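PDB 3QVO: NmrA family protein from Shigella flexneri 2a, which is of unknown function but probably binds NAD(P) through a Rossmann fold. Local coordinates for residues Asp180-Ser185 against Asn222-Asp227. Numbering follows the deposited sequence.
Sequences DYELTS and NQPGTD
E182 and N222 form an antiparallel hydrogen-bonded pair where the short strand 182-184 lies along the end of strand 217-222, at an edge of the Rossmann-fold sheet. E182 N gives a bent bond to N222 O (2.9 Å, 139° at the hydrogen), and N222 N returns a straighter one to E182 O (164°). Toward D180 and Q223 the chains stay close without a further direct backbone bond: the CA of Q223 makes a CA-H...O contact with D180 O at 3.3 Å, and a water donates to both D180 O and Q223 OE1. The pairing continues the other way through T184 and G220, while the Y181 ring leads away from 222-227 to pack on S199, L203 and D206 of helix 197-209. On the face shared by E182 and N222, each CG sits between its backbone N and carbonyl carbon; the E182 chain, extended beyond CG, brings its carboxylate to the N222 amide, the two planes 62° apart. N222 ND2 bonds the anti lone pair of E182 OE2 at 3.2 Å, whereas N222 OD1 is buried with no polar partner. P224 packs between two acids, its CD 3.3 Å from D180 OD1 and its CB beside the E182 carboxylate. Q223 O accepts from opposite faces of its carbonyl plane, both donors off its lone pairs: N222 ND2 at 2.6 Å and T226 OG1 at 2.9 Å.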
ATOM      1  N   ASP A 180      -4.987   0.848 -16.430  1.00 78.76           N
ATOM      2  CA  ASP A 180      -4.119   1.324 -17.519  1.00 80.44           C
ATOM      3  C   ASP A 180      -2.910   2.037 -16.906  1.00 78.95           C
ATOM      4  O   ASP A 180      -3.013   3.163 -16.403  1.00 78.27           O
ATOM      5  CB  ASP A 180      -4.910   2.252 -18.463  1.00 83.42           C
ATOM      6  CG  ASP A 180      -4.145   2.608 -19.737  1.00 85.62           C
ATOM      7  OD1 ASP A 180      -3.089   2.000 -19.995  1.00 84.82           O
ATOM      8  OD2 ASP A 180      -4.593   3.506 -20.493  1.00 90.49           O
ATOM      9  N   TYR A 181      -1.766   1.368 -16.910  1.00 78.52           N
ATOM     10  CA  TYR A 181      -0.620   1.904 -16.209  1.00 76.96           C
ATOM     11  C   TYR A 181       0.705   1.419 -16.743  1.00 77.55           C
ATOM     12  O   TYR A 181       0.776   0.495 -17.569  1.00 79.07           O
ATOM     13  CB  TYR A 181      -0.729   1.634 -14.709  1.00 73.88           C
ATOM     14  CG  TYR A 181      -0.531   0.195 -14.291  1.00 74.80           C
ATOM     15  CD1 TYR A 181       0.740  -0.340 -14.112  1.00 73.70           C
ATOM     16  CD2 TYR A 181      -1.621  -0.625 -14.044  1.00 77.67           C
ATOM     17  CE1 TYR A 181       0.912  -1.658 -13.730  1.00 74.83           C
ATOM     18  CE2 TYR A 181      -1.458  -1.947 -13.654  1.00 76.97           C
ATOM     19  CZ  TYR A 181      -0.192  -2.456 -13.497  1.00 76.22           C
ATOM     20  OH  TYR A 181      -0.052  -3.770 -13.100  1.00 78.47           O
ATOM     21  N   GLU A 182       1.739   2.120 -16.280  1.00 76.81           N
ATOM     22  CA  GLU A 182       3.138   1.836 -16.578  1.00 77.46           C
ATOM     23  C   GLU A 182       3.944   2.317 -15.380  1.00 75.39           C
ATOM     24  O   GLU A 182       3.464   3.129 -14.598  1.00 74.94           O
ATOM     25  CB  GLU A 182       3.595   2.508 -17.880  1.00 80.02           C
ATOM     26  CG  GLU A 182       3.626   4.040 -17.863  1.00 80.81           C
ATOM     27  CD  GLU A 182       3.915   4.645 -19.241  1.00 84.45           C
ATOM     28  OE1 GLU A 182       4.214   3.876 -20.188  1.00 85.18           O
ATOM     29  OE2 GLU A 182       3.832   5.888 -19.371  1.00 84.42           O
ATOM     30  N   LEU A 183       5.161   1.802 -15.256  1.00 75.25           N
ATOM     31  CA  LEU A 183       5.954   1.927 -14.071  1.00 73.28           C
ATOM     32  C   LEU A 183       7.273   2.588 -14.368  1.00 74.54           C
ATOM     33  O   LEU A 183       7.882   2.334 -15.397  1.00 77.01           O
ATOM     34  CB  LEU A 183       6.261   0.529 -13.546  1.00 72.83           C
ATOM     35  CG  LEU A 183       5.055  -0.357 -13.276  1.00 72.33           C
ATOM     36  CD1 LEU A 183       5.533  -1.768 -12.950  1.00 71.01           C
ATOM     37  CD2 LEU A 183       4.231   0.247 -12.139  1.00 70.68           C
ATOM     38  N   THR A 184       7.737   3.400 -13.431  1.00 73.43           N
ATOM     39  CA  THR A 184       9.003   4.098 -13.556  1.00 74.01           C
ATOM     40  C   THR A 184       9.790   3.739 -12.338  1.00 73.35           C
ATOM     41  O   THR A 184       9.202   3.535 -11.260  1.00 71.32           O
ATOM     42  CB  THR A 184       8.800   5.628 -13.580  1.00 75.01           C
ATOM     43  OG1 THR A 184       7.848   6.002 -12.577  1.00 72.68           O
ATOM     44  CG2 THR A 184       8.307   6.093 -14.940  1.00 74.51           C
ATOM     45  N   SER A 185      11.111   3.663 -12.477  1.00 74.54           N
ATOM     46  CA  SER A 185      11.958   3.302 -11.348  1.00 73.79           C
ATOM     47  C   SER A 185      12.285   4.510 -10.432  1.00 73.30           C
ATOM     48  O   SER A 185      11.944   5.680 -10.738  1.00 74.51           O
ATOM     49  CB  SER A 185      13.220   2.591 -11.844  1.00 74.90           C
ATOM     50  OG  SER A 185      14.046   3.479 -12.565  1.00 80.83           O
ATOM     51  N   ASN A 222       2.023   5.491 -13.344  1.00 70.51           N
ATOM     52  CA  ASN A 222       1.180   6.450 -14.067  1.00 72.93           C
ATOM     53  C   ASN A 222       0.412   5.829 -15.260  1.00 74.92           C
ATOM     54  O   ASN A 222       0.843   4.849 -15.843  1.00 74.80           O
ATOM     55  CB  ASN A 222       2.035   7.619 -14.567  1.00 74.59           C
ATOM     56  CG  ASN A 222       2.901   7.235 -15.739  1.00 76.10           C
ATOM     57  OD1 ASN A 222       4.009   6.744 -15.550  1.00 77.49           O
ATOM     58  ND2 ASN A 222       2.388   7.434 -16.965  1.00 77.45           N
ATOM     59  N   GLN A 223      -0.712   6.443 -15.621  1.00 76.71           N
ATOM     60  CA  GLN A 223      -1.453   6.093 -16.816  1.00 79.27           C
ATOM     61  C   GLN A 223      -0.632   6.565 -18.020  1.00 81.97           C
ATOM     62  O   GLN A 223      -0.046   7.644 -17.965  1.00 83.35           O
ATOM     63  CB  GLN A 223      -2.819   6.785 -16.756  1.00 80.97           C
ATOM     64  CG  GLN A 223      -3.795   6.502 -17.881  1.00 82.01           C
ATOM     65  CD  GLN A 223      -5.218   7.019 -17.558  1.00 82.87           C
ATOM     66  OE1 GLN A 223      -5.743   6.840 -16.428  1.00 76.32           O
ATOM     67  NE2 GLN A 223      -5.848   7.658 -18.552  1.00 83.06           N
ATOM     68  N   PRO A 224      -0.517   5.746 -19.073  1.00 83.17           N
ATOM     69  CA  PRO A 224       0.243   6.198 -20.228  1.00 85.43           C
ATOM     70  C   PRO A 224      -0.449   7.330 -20.957  1.00 87.93           C
ATOM     71  O   PRO A 224      -1.680   7.395 -20.960  1.00 89.38           O
ATOM     72  CB  PRO A 224       0.289   4.965 -21.135  1.00 86.70           C
ATOM     73  CG  PRO A 224       0.045   3.805 -20.245  1.00 85.19           C
ATOM     74  CD  PRO A 224      -0.831   4.311 -19.144  1.00 83.33           C
ATOM     75  N   GLY A 225       0.335   8.192 -21.601  1.00 89.36           N
ATOM     76  CA  GLY A 225      -0.215   9.281 -22.434  1.00 92.03           C
ATOM     77  C   GLY A 225      -0.968  10.327 -21.618  1.00 91.22           C
ATOM     78  O   GLY A 225      -2.038  10.765 -21.993  1.00 93.34           O
ATOM     79  N   THR A 226      -0.428  10.682 -20.457  1.00 88.48           N
ATOM     80  CA  THR A 226      -1.008  11.733 -19.617  1.00 87.30           C
ATOM     81  C   THR A 226       0.116  12.657 -19.177  1.00 87.38           C
ATOM     82  O   THR A 226       0.087  13.241 -18.084  1.00 85.04           O
ATOM     83  CB  THR A 226      -1.684  11.134 -18.370  1.00 84.27           C
ATOM     84  OG1 THR A 226      -0.707  10.415 -17.606  1.00 76.75           O
ATOM     85  CG2 THR A 226      -2.840  10.242 -18.774  1.00 83.64           C
ATOM     86  N   ASP A 227       1.130  12.741 -20.029  1.00 89.50           N
ATOM     87  CA  ASP A 227       2.280  13.574 -19.767  1.00 91.02           C
ATOM     88  C   ASP A 227       1.775  15.038 -19.825  1.00 92.68           C
ATOM     89  O   ASP A 227       0.824  15.332 -20.536  1.00 93.77           O
ATOM     90  CB  ASP A 227       3.366  13.290 -20.822  1.00 93.64           C
ATOM     91  CG  ASP A 227       4.659  14.056 -20.575  1.00 97.03           C
ATOM     92  OD1 ASP A 227       5.158  14.084 -19.421  1.00 94.77           O
ATOM     93  OD2 ASP A 227       5.157  14.640 -21.576  1.00106.43           O
TER
HETATM   94  O   HOH W   1      -5.307   4.683 -14.817  1.00 67.81           O